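Local atomic coordinates of dihydropteridine reductase (Caenorhabditis elegans, PDB entry 1OOE), a protein that probably reduces quinonoid dihydrobiopterin to tetrahydrobiopterin with NADH or NADPH, working as a homodimer of the short-chain dehydrogenase/reductase family. Residues A[55-58]-A[59-63]; A[99-103]-A[104-108]; A[180-183]-A[184-188]. All coordinates share one frame; numbering follows the deposited sequence.

In the fold
All three contacts join residues about one helical turn apart, yet their chemistry follows their place in the fold. Contact 2, in helix 93-118, is the buried one: isoleucine, valine and tryptophan pack there, and serine hydroxyls bond to backbone carbonyls. Contact 1, on helix 53-68, lies at the surface, where mostly long polar chains flank one buried isoleucine. These two helices pack together, Gln56 NE2 of contact 1 lying 3.7 Å from Trp106 CZ3 of contact 2. Contact 3 spans the short helix 181-186 from its cap to its last turn; also at the surface, it sits apart, its nearest atoms about 13 Å from those of contact 2 and about 22 Å from those of contact 1.

Contact 1 of 3, residues A[55-58]-A[59-63]; sequences EQEQ and SILEQ
Glu55 O receives the amide of Ser59, one of the i to i+4 bonds of helix 53-68. Gln56 repeats the pattern with Ile60 N, 2.9 Å from Gln56 O. The Ile60 side chain turns back over Gln56 O, with CG1 beside its own backbone N (chi1 -67°), and its CD1 lies 4.4 Å from Gln56 CB. Glu57 O takes Leu61 N at 2.8 Å, and here the side chains meet as well: the Glu57 chain, extended beyond CG, crosses that of Leu61 at a slant, and Leu61 CD1 and CD2 both lie 3.9 Å from Glu57 CG. Gln58 runs alongside Glu62, both pointing the same way, but the amide and carboxylate planes are turned 65° apart and Gln58 NE2 stays 3.6 Å from Glu62 OE2. One turn further, Gln63 NE2 reaches back to Ser59 OG, at 3.0 Å, and also bonds Leu46 O. The helix, which links strands 43-46 and 73-78 of the Rossmann-type fold, lies against helix 93-118, with Ile60 on Ile110, Gln56 on Trp106, and both Glu57 and Leu61 on Lys113, while Glu57 also packs on Val94 of the second subunit.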
# COMPACT_ATOMS: atom_id res chain seq x y z
N GLU A 55 0.89 -12.59 -13.87
CA GLU A 55 0.21 -13.20 -15.01
C GLU A 55 -0.67 -12.15 -15.68
O GLU A 55 -0.75 -12.09 -16.91
CB GLU A 55 -0.64 -14.39 -14.56
CG GLU A 55 0.16 -15.59 -14.06
CD GLU A 55 -0.72 -16.75 -13.61
OE1 GLU A 55 -1.65 -16.51 -12.80
OE2 GLU A 55 -0.49 -17.89 -14.05
N GLN A 56 -1.33 -11.32 -14.88
CA GLN A 56 -2.18 -10.27 -15.43
C GLN A 56 -1.33 -9.24 -16.18
O GLN A 56 -1.70 -8.80 -17.27
CB GLN A 56 -2.98 -9.58 -14.33
CG GLN A 56 -4.36 -10.19 -14.10
CD GLN A 56 -5.18 -9.39 -13.10
OE1 GLN A 56 -5.16 -8.16 -13.12
NE2 GLN A 56 -5.90 -10.09 -12.23
N GLU A 57 -0.19 -8.87 -15.60
CA GLU A 57 0.69 -7.91 -16.25
C GLU A 57 1.10 -8.42 -17.63
O GLU A 57 0.94 -7.73 -18.64
CB GLU A 57 1.98 -7.68 -15.44
CG GLU A 57 2.99 -6.83 -16.21
CD GLU A 57 4.39 -6.83 -15.61
OE1 GLU A 57 4.78 -7.83 -14.97
OE2 GLU A 57 5.10 -5.83 -15.81
N GLN A 58 1.60 -9.65 -17.67
CA GLN A 58 2.05 -10.23 -18.93
C GLN A 58 0.96 -10.25 -19.99
O GLN A 58 1.18 -9.83 -21.13
CB GLN A 58 2.56 -11.66 -18.71
CG GLN A 58 3.21 -12.26 -19.95
CD GLN A 58 3.82 -13.62 -19.68
OE1 GLN A 58 4.57 -13.80 -18.73
NE2 GLN A 58 3.50 -14.59 -20.54
N SER A 59 -0.23 -10.72 -19.63
CA SER A 59 -1.33 -10.81 -20.57
C SER A 59 -1.78 -9.44 -21.07
O SER A 59 -1.97 -9.25 -22.27
CB SER A 59 -2.52 -11.54 -19.94
OG SER A 59 -3.55 -11.71 -20.89
N ILE A 60 -1.95 -8.50 -20.15
CA ILE A 60 -2.38 -7.16 -20.52
C ILE A 60 -1.34 -6.47 -21.41
O ILE A 60 -1.69 -5.85 -22.41
CB ILE A 60 -2.66 -6.31 -19.26
CG1 ILE A 60 -3.88 -6.89 -18.52
CG2 ILE A 60 -2.94 -4.87 -19.64
CD1 ILE A 60 -4.07 -6.34 -17.11
N LEU A 61 -0.07 -6.61 -21.05
CA LEU A 61 0.99 -5.99 -21.85
C LEU A 61 1.08 -6.62 -23.24
O LEU A 61 1.24 -5.91 -24.24
CB LEU A 61 2.34 -6.11 -21.15
CG LEU A 61 2.73 -4.95 -20.22
CD1 LEU A 61 1.64 -4.71 -19.19
CD2 LEU A 61 4.07 -5.26 -19.56
N GLU A 62 0.97 -7.94 -23.32
CA GLU A 62 1.05 -8.60 -24.62
C GLU A 62 -0.08 -8.15 -25.53
O GLU A 62 0.15 -7.82 -26.69
CB GLU A 62 1.00 -10.13 -24.46
CG GLU A 62 2.17 -10.72 -23.69
CD GLU A 62 2.10 -12.23 -23.58
OE1 GLU A 62 0.99 -12.76 -23.36
OE2 GLU A 62 3.15 -12.89 -23.69
N GLN A 63 -1.30 -8.13 -25.00
CA GLN A 63 -2.46 -7.74 -25.78
C GLN A 63 -2.42 -6.28 -26.21
O GLN A 63 -2.81 -5.95 -27.33
CB GLN A 63 -3.74 -7.98 -24.99
CG GLN A 63 -4.05 -9.43 -24.72
CD GLN A 63 -5.33 -9.58 -23.92
OE1 GLN A 63 -6.42 -9.31 -24.42
NE2 GLN A 63 -5.19 -10.00 -22.67

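Contact 2 of 3, residues A[99-103]-A[104-108]; sequences LMIKQ and SVWSS
Lys102 lies against one face of the Trp106 indole, the two side chains running side by side in the same direction. The backbone takes part first: Lys102 CA sits 3.7 Å from the centroid of the five-membered ring, only 9° off its normal, a CH-pi contact. Further out, Lys102 CG rests over the six-membered ring, 3.5 Å from Trp106 CZ2, and Lys102 CE continues past the ring's outline, 3.9 Å from both Trp106 CZ2 and CH2. The side chains of Ile101 and Trp106 cross at about a right angle, Ile101 CG2 lying 3.8 Å from Trp106 CD1, while Ile101 CD1 lies beside Val105 CG2, 3.9 Å away. The backbone that sets up this packing contains a wider, pi-type turn within helix 93-118, a helix that flanks the largely parallel sheet of the Rossmann-type fold of short-chain dehydrogenases/reductases. There Ile101 O accepts Trp106 N, five residues on, at 3.0 Å, and Val105 N only weakly. Past it, Ser107 turns its OG between its own N and carbonyl carbon (chi1 56°), from where the hydroxyl donates to Gln103 O at 2.8 Å. Ser108 OG likewise donates to Ser104 O, 2.7 Å away, and Ser108 N bonds the same oxygen. In the next shell, Lys102 NZ forms a salt bridge with Asp98, Gln103 OE1 accepts from Gly82 N, and Trp53 stacks on the Trp106 ring. Replacing Trp106 by an alanine is likely to leave the Lys102 chain and the Ile101 CG2 methyl without their partner and Trp53 without its stack, opening a gap toward helix 53-68. Trp53 of the second subunit packs on Ile101, and helix 141-158 touches Met100, Ser104 and Ser108.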
# COMPACT_ATOMS: atom_id res chain seq x y z
N LEU A 99 -8.67 -8.18 -1.37
CA LEU A 99 -9.47 -7.74 -2.50
C LEU A 99 -9.15 -6.30 -2.89
O LEU A 99 -9.15 -5.96 -4.07
CB LEU A 99 -10.96 -7.86 -2.18
CG LEU A 99 -11.53 -9.28 -2.06
CD1 LEU A 99 -12.98 -9.20 -1.60
CD2 LEU A 99 -11.45 -9.99 -3.41
N MET A 100 -8.89 -5.46 -1.90
CA MET A 100 -8.58 -4.06 -2.17
C MET A 100 -7.22 -3.84 -2.83
O MET A 100 -7.07 -2.94 -3.65
CB MET A 100 -8.71 -3.23 -0.89
CG MET A 100 -10.15 -3.10 -0.41
SD MET A 100 -11.27 -2.41 -1.67
CE MET A 100 -11.90 -3.90 -2.48
N ILE A 101 -6.24 -4.66 -2.48
CA ILE A 101 -4.93 -4.54 -3.11
C ILE A 101 -5.10 -4.95 -4.57
O ILE A 101 -4.65 -4.26 -5.49
CB ILE A 101 -3.88 -5.47 -2.46
CG1 ILE A 101 -3.55 -4.99 -1.04
CG2 ILE A 101 -2.62 -5.54 -3.32
CD1 ILE A 101 -2.76 -3.69 -0.96
N LYS A 102 -5.79 -6.07 -4.78
CA LYS A 102 -6.03 -6.60 -6.12
C LYS A 102 -6.82 -5.65 -7.01
O LYS A 102 -6.58 -5.57 -8.22
CB LYS A 102 -6.75 -7.95 -6.04
CG LYS A 102 -5.87 -9.08 -5.54
CD LYS A 102 -6.67 -10.34 -5.21
CE LYS A 102 -5.73 -11.50 -4.90
NZ LYS A 102 -6.43 -12.67 -4.30
N GLN A 103 -7.75 -4.90 -6.42
CA GLN A 103 -8.58 -3.98 -7.18
C GLN A 103 -7.97 -2.61 -7.48
O GLN A 103 -8.11 -2.11 -8.59
CB GLN A 103 -9.93 -3.81 -6.49
CG GLN A 103 -10.86 -5.01 -6.66
CD GLN A 103 -12.13 -4.90 -5.85
OE1 GLN A 103 -12.73 -3.83 -5.76
NE2 GLN A 103 -12.55 -6.01 -5.26
N SER A 104 -7.31 -2.01 -6.49
CA SER A 104 -6.71 -0.69 -6.67
C SER A 104 -5.21 -0.67 -6.97
O SER A 104 -4.76 0.08 -7.84
CB SER A 104 -6.96 0.18 -5.43
OG SER A 104 -8.32 0.56 -5.34
N VAL A 105 -4.44 -1.48 -6.26
CA VAL A 105 -2.99 -1.50 -6.45
C VAL A 105 -2.54 -2.25 -7.71
O VAL A 105 -1.69 -1.76 -8.44
CB VAL A 105 -2.28 -2.09 -5.21
CG1 VAL A 105 -0.77 -2.13 -5.44
CG2 VAL A 105 -2.59 -1.24 -3.99
N TRP A 106 -3.10 -3.43 -7.95
CA TRP A 106 -2.70 -4.20 -9.14
C TRP A 106 -2.95 -3.40 -10.42
O TRP A 106 -2.06 -3.29 -11.27
CB TRP A 106 -3.48 -5.52 -9.21
CG TRP A 106 -3.03 -6.59 -8.24
CD1 TRP A 106 -2.39 -6.41 -7.05
CD2 TRP A 106 -3.26 -8.00 -8.37
NE1 TRP A 106 -2.20 -7.63 -6.43
CE2 TRP A 106 -2.73 -8.62 -7.22
CE3 TRP A 106 -3.87 -8.80 -9.35
CZ2 TRP A 106 -2.79 -10.01 -7.02
CZ3 TRP A 106 -3.93 -10.18 -9.15
CH2 TRP A 106 -3.39 -10.76 -7.99
N SER A 107 -4.15 -2.85 -10.55
CA SER A 107 -4.52 -2.07 -11.73
C SER A 107 -3.69 -0.81 -11.90
O SER A 107 -3.19 -0.53 -13.00
CB SER A 107 -6.01 -1.72 -11.67
OG SER A 107 -6.33 -1.02 -10.48
N SER A 108 -3.54 -0.04 -10.83
CA SER A 108 -2.76 1.19 -10.90
C SER A 108 -1.34 0.91 -11.35
O SER A 108 -0.78 1.66 -12.14
CB SER A 108 -2.73 1.89 -9.53
OG SER A 108 -4.01 2.34 -9.16

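Contact 3 of 3, residues A[180-183]-A[184-188]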
# COMPACT_ATOMS: atom_id res chain seq x y z
N THR A 180 -23.68 8.48 -9.84
CA THR A 180 -23.72 7.19 -10.52
C THR A 180 -25.08 6.54 -10.31
O THR A 180 -25.82 6.92 -9.41
CB THR A 180 -22.67 6.22 -9.94
OG1 THR A 180 -23.00 5.91 -8.58
CG2 THR A 180 -21.28 6.84 -9.99
N PRO A 181 -25.43 5.56 -11.16
CA PRO A 181 -26.72 4.88 -11.03
C PRO A 181 -26.88 4.24 -9.65
O PRO A 181 -27.96 4.26 -9.07
CB PRO A 181 -26.66 3.83 -12.14
CG PRO A 181 -25.87 4.54 -13.20
CD PRO A 181 -24.74 5.14 -12.39
N MET A 182 -25.79 3.67 -9.12
CA MET A 182 -25.84 3.03 -7.81
C MET A 182 -26.06 4.02 -6.67
O MET A 182 -26.78 3.72 -5.72
CB MET A 182 -24.56 2.24 -7.54
CG MET A 182 -24.51 0.88 -8.23
SD MET A 182 -25.84 -0.22 -7.68
CE MET A 182 -27.03 -0.03 -9.02
N ASN A 183 -25.45 5.20 -6.75
CA ASN A 183 -25.64 6.18 -5.68
C ASN A 183 -27.06 6.72 -5.69
O ASN A 183 -27.62 7.04 -4.64
CB ASN A 183 -24.63 7.32 -5.81
CG ASN A 183 -23.28 6.96 -5.23
OD1 ASN A 183 -23.20 6.23 -4.24
ND2 ASN A 183 -22.21 7.47 -5.84
N ARG A 184 -27.65 6.82 -6.88
CA ARG A 184 -29.02 7.32 -6.97
C ARG A 184 -30.01 6.30 -6.40
O ARG A 184 -31.08 6.67 -5.92
CB ARG A 184 -29.38 7.64 -8.42
CG ARG A 184 -28.58 8.80 -8.98
CD ARG A 184 -29.27 9.44 -10.17
NE ARG A 184 -28.65 10.71 -10.50
CZ ARG A 184 -29.27 11.72 -11.10
NH1 ARG A 184 -30.55 11.61 -11.43
NH2 ARG A 184 -28.62 12.84 -11.36
N LYS A 185 -29.64 5.02 -6.46
CA LYS A 185 -30.50 3.95 -5.97
C LYS A 185 -30.46 3.80 -4.45
O LYS A 185 -31.51 3.66 -3.81
CB LYS A 185 -30.10 2.62 -6.62
CG LYS A 185 -30.92 1.42 -6.15
CD LYS A 185 -30.44 0.13 -6.81
CE LYS A 185 -31.24 -1.08 -6.35
NZ LYS A 185 -32.68 -0.98 -6.71
N TRP A 186 -29.27 3.83 -3.88
CA TRP A 186 -29.12 3.64 -2.44
C TRP A 186 -29.23 4.89 -1.57
O TRP A 186 -29.39 4.77 -0.36
CB TRP A 186 -27.83 2.88 -2.17
CG TRP A 186 -27.86 1.52 -2.81
CD1 TRP A 186 -27.21 1.13 -3.95
CD2 TRP A 186 -28.66 0.40 -2.41
NE1 TRP A 186 -27.55 -0.16 -4.28
CE2 TRP A 186 -28.44 -0.63 -3.35
CE3 TRP A 186 -29.54 0.17 -1.34
CZ2 TRP A 186 -29.07 -1.88 -3.25
CZ3 TRP A 186 -30.17 -1.07 -1.24
CH2 TRP A 186 -29.93 -2.08 -2.20
N MET A 187 -29.13 6.06 -2.18
CA MET A 187 -29.28 7.33 -1.46
C MET A 187 -30.23 8.16 -2.32
O MET A 187 -29.90 9.27 -2.75
CB MET A 187 -27.94 8.05 -1.30
CG MET A 187 -27.96 9.13 -0.23
SD MET A 187 -26.41 10.04 -0.02
CE MET A 187 -25.30 8.72 0.49
N PRO A 188 -31.44 7.64 -2.56
CA PRO A 188 -32.47 8.30 -3.38
C PRO A 188 -32.92 9.71 -2.99
O PRO A 188 -33.41 10.45 -3.83
CB PRO A 188 -33.62 7.30 -3.34
CG PRO A 188 -33.50 6.72 -1.97
CD PRO A 188 -32.01 6.47 -1.87
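Met182 and Trp186, one turn apart on helix 181-186, form a Met-aromatic contact in which the sulfur approaches the indole at its edge and not over a face. Met182 SD lies in the ring plane, 3.8 Å from Trp186 NE1 and 83° off the normal of the five-membered ring. Trp186 N donates to Met182 O, 3.1 Å away, and this i to i+4 bond brings the two side chains to the same side of the helix, where they lie side by side and point the same way. In the methionine, CG anti to the carbonyl carbon and a bend at chi2 (-61°) put SD beside the indole; the bend at chi3 then places the Met182 CE methyl, 4.1 Å from Lys185 CD. Lys185 approaches the indole differently: its CG stands over one face, 4.1 Å above the plane of the Trp186 ring and displaced toward the rim.

At its start, the short helix carries an N-cap. Thr180 OG1 accepts the amide of Asn183, and Thr180 O takes Arg184 N at 3.1 Å. Arg184 lays its CG 3.4 Å from Thr180 O, then extends to NE away from the turn; its guanidinium NH2 forms a salt bridge with Asp179, just before the cap, and its side chain also packs on His192 and Trp195. Asn183 likewise turns back, its ND2 bonding Leu178 O. At the other end, Met187 is the first residue to leave helical backbone angles, yet its amide still belongs to the last turn: Met187 N donates to Asn183 O at 3.0 Å, tilted 33° from the plane of that carbonyl.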